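Local structure of haloacid delahogenase-like family hydrolase (Xanthomonas campestris pv. campestris, 2PKE) at residues Gln11-Val16 with Ala245-Gln250; Glu180-Ile185 with Glu194-Ile199; Trp202-Pro207 with Ser234-Ala239. The protein binds a magnesium ion and is probably a phosphatase of the haloacid dehalogenase-like hydrolase superfamily. One frame throughout, in Å; residues are numbered along the deposited sequence.

Contact 1. Residues Gln11-Val16 with Ala245-Gln250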
# COMPACT_ATOMS: atom_id res chain seq x y z
N GLN A 11 -20.37 -20.63 19.14
CA GLN A 11 -20.27 -20.59 17.66
C GLN A 11 -18.88 -21.05 17.23
O GLN A 11 -17.92 -20.94 18.01
CB GLN A 11 -20.59 -19.19 17.10
CG GLN A 11 -19.50 -18.17 17.32
CD GLN A 11 -19.98 -16.75 17.04
OE1 GLN A 11 -20.90 -16.28 17.70
NE2 GLN A 11 -19.36 -16.07 16.07
N ALA A 12 -18.75 -21.53 16.00
CA ALA A 12 -17.48 -22.08 15.51
C ALA A 12 -16.75 -21.02 14.67
O ALA A 12 -15.61 -20.69 14.96
CB ALA A 12 -17.68 -23.36 14.72
N ILE A 13 -17.44 -20.41 13.70
CA ILE A 13 -16.82 -19.35 12.90
C ILE A 13 -16.76 -18.06 13.74
O ILE A 13 -17.72 -17.71 14.41
CB ILE A 13 -17.60 -19.12 11.57
CG1 ILE A 13 -17.53 -20.32 10.63
CG2 ILE A 13 -17.19 -17.76 10.86
CD1 ILE A 13 -16.18 -20.80 10.35
N GLN A 14 -15.63 -17.37 13.73
CA GLN A 14 -15.48 -16.15 14.53
C GLN A 14 -15.23 -14.90 13.70
O GLN A 14 -15.41 -13.80 14.20
CB GLN A 14 -14.31 -16.32 15.52
CG GLN A 14 -14.43 -17.49 16.49
CD GLN A 14 -15.48 -17.29 17.51
OE1 GLN A 14 -15.88 -16.15 17.79
NE2 GLN A 14 -15.94 -18.39 18.14
N LEU A 15 -14.80 -15.06 12.44
CA LEU A 15 -14.35 -13.95 11.65
C LEU A 15 -14.81 -14.11 10.21
O LEU A 15 -14.69 -15.17 9.66
CB LEU A 15 -12.84 -13.80 11.70
CG LEU A 15 -12.21 -12.66 10.92
CD1 LEU A 15 -12.58 -11.24 11.42
CD2 LEU A 15 -10.66 -12.79 10.90
N VAL A 16 -15.38 -13.07 9.64
CA VAL A 16 -15.80 -13.12 8.26
C VAL A 16 -15.02 -12.04 7.51
O VAL A 16 -15.06 -10.87 7.88
CB VAL A 16 -17.29 -12.92 8.11
CG1 VAL A 16 -17.68 -13.01 6.63
CG2 VAL A 16 -18.06 -13.94 8.95
N ALA A 245 -22.56 -23.65 11.18
CA ALA A 245 -23.20 -24.87 11.70
C ALA A 245 -22.35 -26.10 11.37
O ALA A 245 -22.09 -26.91 12.23
CB ALA A 245 -24.59 -25.02 11.16
N GLN A 246 -21.91 -26.20 10.12
CA GLN A 246 -21.05 -27.28 9.62
C GLN A 246 -19.74 -27.34 10.40
O GLN A 246 -19.29 -28.40 10.84
CB GLN A 246 -20.80 -27.01 8.13
CG GLN A 246 -20.01 -28.09 7.37
CD GLN A 246 -19.93 -27.85 5.83
OE1 GLN A 246 -20.66 -27.03 5.27
NE2 GLN A 246 -19.00 -28.55 5.17
N ALA A 247 -19.14 -26.17 10.60
CA ALA A 247 -17.85 -26.07 11.33
C ALA A 247 -17.96 -26.58 12.77
O ALA A 247 -17.07 -27.29 13.31
CB ALA A 247 -17.38 -24.58 11.32
N GLY A 248 -19.04 -26.18 13.41
CA GLY A 248 -19.31 -26.59 14.78
C GLY A 248 -19.52 -28.09 14.95
O GLY A 248 -19.10 -28.63 15.92
N ARG A 249 -20.13 -28.76 13.98
CA ARG A 249 -20.31 -30.21 14.04
C ARG A 249 -18.97 -30.96 13.90
O ARG A 249 -18.86 -32.12 14.26
CB ARG A 249 -21.26 -30.67 12.94
CG ARG A 249 -22.73 -30.45 13.19
CD ARG A 249 -23.58 -31.10 12.13
NE ARG A 249 -23.68 -30.33 10.87
CZ ARG A 249 -24.54 -29.34 10.65
NH1 ARG A 249 -25.43 -28.97 11.55
NH2 ARG A 249 -24.54 -28.70 9.49
N GLN A 250 -17.96 -30.28 13.35
CA GLN A 250 -16.65 -30.88 13.11
C GLN A 250 -15.60 -30.48 14.13
O GLN A 250 -14.49 -30.97 14.05
CB GLN A 250 -16.13 -30.45 11.75
CG GLN A 250 -17.03 -30.79 10.58
CD GLN A 250 -16.43 -30.34 9.28
OE1 GLN A 250 -15.42 -29.63 9.27
NE2 GLN A 250 -17.03 -30.74 8.17
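Where Ala12 and Ile13 meet the last turns of helix 236-250, their two backbone N atoms both hydrogen-bond to OD1 of Asp244, so one carboxylate oxygen holds the incoming chain against the helix. In this Rossmann-like HAD core, the contact packs the C-terminal helix on the chain that leads into strand 15-18. The packing is apolar and depends on small residues: with just a methyl on Ala12 and no side chain on Gly248, their CA atoms approach to 4.9 Å. Ala12 points its methyl toward the helix, with CB 3.4 Å from the backbone N of Gly248 and 3.6 Å from CB of Ala247. Alanine suits both positions, since a single methyl fills the gap from each side. Ile13 adds a longer arm. Its CG1 lies beside the backbone N (chi1 -66°), and a further bend at chi2 carries CD1 toward the helix, although CB itself does not point there. Trp202 touches both Ile13 and Ala247 and continues this hydrophobic patch along the sheet. Gln11 takes no part in the helix contact and braces its own loop: its NE2 donates to the backbone O of Ile13 at 2.9 Å, in the carbonyl plane, and also bonds to O of Asp127. Of the two apolar contacts made by Ala247 CB, the one with Ile13 CD1, at 4.1 Å, is longer than that with Ala12 CB.

Contact 2. Residues Glu180-Ile185 with Glu194-Ile199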
# COMPACT_ATOMS: atom_id res chain seq x y z
N GLU A 180 -10.02 -22.64 10.44
CA GLU A 180 -11.37 -23.25 10.49
C GLU A 180 -12.45 -22.37 11.16
O GLU A 180 -13.64 -22.74 11.14
CB GLU A 180 -11.38 -24.63 11.14
CG GLU A 180 -11.06 -24.62 12.69
CD GLU A 180 -9.60 -24.77 13.00
OE1 GLU A 180 -8.76 -24.68 12.06
OE2 GLU A 180 -9.28 -24.94 14.20
N ARG A 181 -12.04 -21.25 11.75
CA ARG A 181 -12.95 -20.28 12.31
C ARG A 181 -13.06 -19.01 11.46
O ARG A 181 -13.58 -18.01 11.93
CB ARG A 181 -12.52 -19.94 13.73
CG ARG A 181 -12.41 -21.16 14.61
CD ARG A 181 -12.31 -20.82 16.09
NE ARG A 181 -11.86 -22.01 16.81
CZ ARG A 181 -11.10 -22.02 17.89
NH1 ARG A 181 -10.66 -20.90 18.45
NH2 ARG A 181 -10.75 -23.18 18.43
N PHE A 182 -12.66 -19.08 10.18
CA PHE A 182 -12.70 -17.96 9.29
C PHE A 182 -13.41 -18.32 8.00
O PHE A 182 -13.17 -19.40 7.44
CB PHE A 182 -11.27 -17.48 9.05
CG PHE A 182 -11.12 -16.46 8.00
CD1 PHE A 182 -11.55 -15.15 8.17
CD2 PHE A 182 -10.53 -16.81 6.81
CE1 PHE A 182 -11.36 -14.22 7.17
CE2 PHE A 182 -10.34 -15.89 5.82
CZ PHE A 182 -10.73 -14.57 6.01
N VAL A 183 -14.31 -17.44 7.58
CA VAL A 183 -14.96 -17.51 6.28
C VAL A 183 -14.51 -16.28 5.49
O VAL A 183 -14.52 -15.18 5.99
CB VAL A 183 -16.53 -17.50 6.37
CG1 VAL A 183 -17.14 -17.70 5.01
CG2 VAL A 183 -17.04 -18.62 7.31
N MSE A 184 -14.18 -16.49 4.22
CA MSE A 184 -13.86 -15.38 3.32
C MSE A 184 -14.92 -15.27 2.22
O MSE A 184 -15.28 -16.30 1.61
CB MSE A 184 -12.49 -15.61 2.69
CG MSE A 184 -12.12 -14.52 1.66
SE MSE A 184 -11.68 -12.76 2.37
CE MSE A 184 -11.37 -12.11 0.58
N ILE A 185 -15.40 -14.02 1.99
CA ILE A 185 -16.43 -13.74 0.96
C ILE A 185 -15.80 -12.97 -0.18
O ILE A 185 -15.18 -11.93 0.04
CB ILE A 185 -17.63 -12.96 1.50
CG1 ILE A 185 -18.29 -13.69 2.68
CG2 ILE A 185 -18.66 -12.71 0.37
CD1 ILE A 185 -19.49 -12.98 3.25
N GLU A 194 -10.18 -19.93 -3.10
CA GLU A 194 -9.31 -21.10 -3.17
C GLU A 194 -8.17 -21.05 -2.16
O GLU A 194 -7.90 -22.03 -1.51
CB GLU A 194 -8.73 -21.29 -4.58
CG GLU A 194 -9.67 -21.83 -5.64
CD GLU A 194 -8.98 -21.88 -7.03
OE1 GLU A 194 -7.71 -21.88 -7.06
OE2 GLU A 194 -9.71 -21.93 -8.07
N PRO A 195 -7.48 -19.90 -2.01
CA PRO A 195 -6.38 -19.85 -1.02
C PRO A 195 -6.81 -20.03 0.44
O PRO A 195 -6.05 -20.53 1.26
CB PRO A 195 -5.80 -18.47 -1.23
CG PRO A 195 -6.22 -18.07 -2.63
CD PRO A 195 -7.55 -18.66 -2.80
N VAL A 196 -8.03 -19.62 0.76
CA VAL A 196 -8.57 -19.78 2.11
C VAL A 196 -8.95 -21.25 2.34
O VAL A 196 -8.71 -21.79 3.42
CB VAL A 196 -9.77 -18.80 2.34
CG1 VAL A 196 -10.45 -19.05 3.74
CG2 VAL A 196 -9.30 -17.37 2.20
N LEU A 197 -9.61 -21.88 1.36
CA LEU A 197 -9.88 -23.32 1.41
C LEU A 197 -8.56 -24.04 1.59
O LEU A 197 -8.45 -24.94 2.41
CB LEU A 197 -10.60 -23.82 0.15
CG LEU A 197 -12.01 -23.23 -0.10
CD1 LEU A 197 -12.66 -23.82 -1.31
CD2 LEU A 197 -12.84 -23.43 1.10
N ALA A 198 -7.53 -23.60 0.89
CA ALA A 198 -6.22 -24.26 0.97
C ALA A 198 -5.56 -24.29 2.34
O ALA A 198 -4.84 -25.23 2.65
CB ALA A 198 -5.25 -23.62 -0.06
N ILE A 199 -5.78 -23.27 3.16
CA ILE A 199 -5.24 -23.22 4.53
C ILE A 199 -6.20 -23.75 5.60
O ILE A 199 -5.86 -23.78 6.78
CB ILE A 199 -4.76 -21.82 4.93
CG1 ILE A 199 -5.93 -20.83 5.04
CG2 ILE A 199 -3.62 -21.31 3.97
CD1 ILE A 199 -5.50 -19.52 5.76
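Val196 sets its two methyls on two alternate residues of strand 182-186 whose CB atoms point toward the helix, one on Phe182 and the other on Met184. Strand 182-186, helix 189-198 and strand 202-205 form a beta-alpha-beta unit, and this is the place where the helix settles on the strand it follows. With CG1 anti to the backbone N (chi1 175°), the valine places CG1 near Phe182 and CG2 near Met184. CG1 comes obliquely to the Phe182 ring, 3.8 Å from CE2, while CG2 rests 3.7 Å from CB of Met184. Both side chains meet the valine at about a right angle. A beta-branched residue fits well here, because one short side chain reaches two partners while the CA atoms of Met184 and Val196 stay 7.0 Å apart. Met184, present as selenomethionine, uses only its root in the contact: CG is 4.0 Å from Val196 CG2, and a bend at chi2 (72°) then leads the selenium end away from the helix. Its side chain lies about 4 Å from that of the magnesium ligand Asp19. Tyr168 of helix 165-175 touches both Met184 and Val196 and extends the packed core. The other side of the helix differs sharply: Glu194 and Ala198 are exposed, and Leu197 is partly so. The carboxylate of Glu194 lies on the exposed side, while the valine faces the sheet. Since only carbon meets carbon between the two segments, the helix is held here by shape and hydrophobic burial rather than by directed polar bonds.

Contact 3. Residues Trp202-Pro207 with Ser234-Ala239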
# COMPACT_ATOMS: atom_id res chain seq x y z
N TRP A 202 -13.03 -21.44 5.16
CA TRP A 202 -14.29 -21.58 4.51
C TRP A 202 -14.47 -20.42 3.58
O TRP A 202 -13.85 -19.40 3.72
CB TRP A 202 -15.43 -21.56 5.53
CG TRP A 202 -15.24 -22.55 6.65
CD1 TRP A 202 -14.54 -22.36 7.78
CD2 TRP A 202 -15.79 -23.86 6.73
NE1 TRP A 202 -14.60 -23.47 8.58
CE2 TRP A 202 -15.37 -24.41 7.97
CE3 TRP A 202 -16.60 -24.63 5.89
CZ2 TRP A 202 -15.69 -25.70 8.36
CZ3 TRP A 202 -16.93 -25.93 6.30
CH2 TRP A 202 -16.49 -26.44 7.53
N GLY A 203 -15.32 -20.62 2.58
CA GLY A 203 -15.47 -19.70 1.49
C GLY A 203 -16.91 -19.45 1.13
O GLY A 203 -17.73 -20.36 1.13
N ILE A 204 -17.19 -18.22 0.78
CA ILE A 204 -18.42 -17.86 0.06
C ILE A 204 -18.02 -17.17 -1.26
O ILE A 204 -17.31 -16.15 -1.28
CB ILE A 204 -19.30 -16.96 0.88
CG1 ILE A 204 -19.84 -17.74 2.11
CG2 ILE A 204 -20.44 -16.37 0.03
CD1 ILE A 204 -20.47 -16.80 3.17
N TYR A 205 -18.51 -17.75 -2.34
CA TYR A 205 -18.24 -17.35 -3.71
C TYR A 205 -19.44 -16.66 -4.32
O TYR A 205 -20.47 -17.29 -4.54
CB TYR A 205 -17.91 -18.55 -4.51
CG TYR A 205 -17.66 -18.31 -5.99
CD1 TYR A 205 -16.87 -17.25 -6.40
CD2 TYR A 205 -18.17 -19.17 -6.96
CE1 TYR A 205 -16.61 -17.04 -7.76
CE2 TYR A 205 -17.93 -18.98 -8.30
CZ TYR A 205 -17.15 -17.91 -8.70
OH TYR A 205 -16.87 -17.69 -10.03
N THR A 206 -19.28 -15.38 -4.63
CA THR A 206 -20.31 -14.54 -5.29
C THR A 206 -19.72 -13.89 -6.53
O THR A 206 -19.15 -12.79 -6.47
CB THR A 206 -20.85 -13.48 -4.34
OG1 THR A 206 -21.46 -14.12 -3.24
CG2 THR A 206 -21.91 -12.61 -5.03
N PRO A 207 -19.83 -14.58 -7.68
CA PRO A 207 -19.22 -14.03 -8.89
C PRO A 207 -19.89 -12.71 -9.34
O PRO A 207 -21.07 -12.50 -9.11
CB PRO A 207 -19.40 -15.17 -9.90
CG PRO A 207 -20.53 -15.95 -9.41
CD PRO A 207 -20.45 -15.88 -7.91
N SER A 234 -27.55 -10.64 -0.44
CA SER A 234 -28.63 -10.92 0.51
C SER A 234 -28.56 -12.37 1.06
O SER A 234 -29.02 -12.66 2.18
CB SER A 234 -30.01 -10.60 -0.11
OG SER A 234 -30.32 -11.44 -1.20
N GLY A 235 -27.93 -13.26 0.30
CA GLY A 235 -27.70 -14.65 0.76
C GLY A 235 -26.49 -14.89 1.67
O GLY A 235 -26.33 -15.96 2.23
N TRP A 236 -25.66 -13.86 1.89
CA TRP A 236 -24.42 -14.06 2.61
C TRP A 236 -24.62 -14.41 4.09
O TRP A 236 -23.90 -15.26 4.59
CB TRP A 236 -23.51 -12.82 2.55
CG TRP A 236 -22.90 -12.48 1.21
CD1 TRP A 236 -22.79 -13.28 0.14
CD2 TRP A 236 -22.24 -11.25 0.88
NE1 TRP A 236 -22.14 -12.62 -0.89
CE2 TRP A 236 -21.80 -11.37 -0.47
CE3 TRP A 236 -22.08 -10.02 1.54
CZ2 TRP A 236 -21.14 -10.34 -1.13
CZ3 TRP A 236 -21.44 -8.99 0.88
CH2 TRP A 236 -20.95 -9.15 -0.44
N PRO A 237 -25.51 -13.69 4.81
CA PRO A 237 -25.66 -13.98 6.24
C PRO A 237 -26.11 -15.43 6.49
O PRO A 237 -25.51 -16.12 7.33
CB PRO A 237 -26.69 -12.92 6.70
CG PRO A 237 -26.60 -11.82 5.66
CD PRO A 237 -26.36 -12.54 4.40
N ALA A 238 -27.09 -15.90 5.72
CA ALA A 238 -27.55 -17.31 5.80
C ALA A 238 -26.41 -18.31 5.51
O ALA A 238 -26.29 -19.35 6.16
CB ALA A 238 -28.74 -17.56 4.82
N ALA A 239 -25.57 -17.97 4.55
CA ALA A 239 -24.44 -18.81 4.13
C ALA A 239 -23.42 -18.88 5.23
O ALA A 239 -22.93 -19.94 5.51
CB ALA A 239 -23.82 -18.33 2.79
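Ile204, on strand 202-205, points toward the first turn of helix 236-250 and touches both Trp236 and Ala239. Beyond its CB the side chain divides. The CG2 methyl, anti to the backbone N, approaches the Trp236 indole obliquely and lies 3.9 Å from CD1. The other branch, placed beside the backbone N (chi1 -67°), runs toward the helix: CG1 is 4.1 Å from CB of Ala239, and the terminal CD1 closes on the same methyl at 3.7 Å and lies 4.0 Å from O of Trp236. A branched isoleucine thus fills the space between one large and one small helix residue, and the alanine lets the helix backbone sit close, with the CA atoms of Ile204 and Ala239 7.3 Å apart. Two residues on, Thr206 adds a polar tie. Trp236 NE1 donates to Thr206 OG1 at 2.9 Å in a nearly straight bond (165°), with the oxygen only 6° out of the indole plane, so the ring meets the hydroxyl edge-on. The same OG1 also hydrogen-bonds to O of Val230, and since a carbonyl can only accept, the hydroxyl hydrogen goes to Val230. The two bonds together should fix the hydroxyl's rotation in a buried setting. The rest of the indole packs on Ile185 and on helix 117-125. Thr206 follows the end of its strand, with its side chain about 6 Å from that of Asn187, a magnesium ligand; helix-on-sheet packing beside a metal site at the C-terminal ends of the strands is typical of the Rossmann-like HAD fold.

From the N terminus, the chain first enters contact 1 at 11-16, the loop and first residues of the central strand 15-18, and returns to it only at 245-250. The long excursion between these ends contains both other contacts. Contact 2 closes a short loop within one beta-alpha-beta unit; contact 3 opens after it and closes a second loop of 26 residues, so the two stand in series and do not cross. Strands 15-18, 182-186 and 202-205 are consecutive in the parallel sheet. Helix 189-198 covers one face of it through contact 2, while helix 236-250 lies along the opposite face, serving contact 3 at its start and contact 1 at its end.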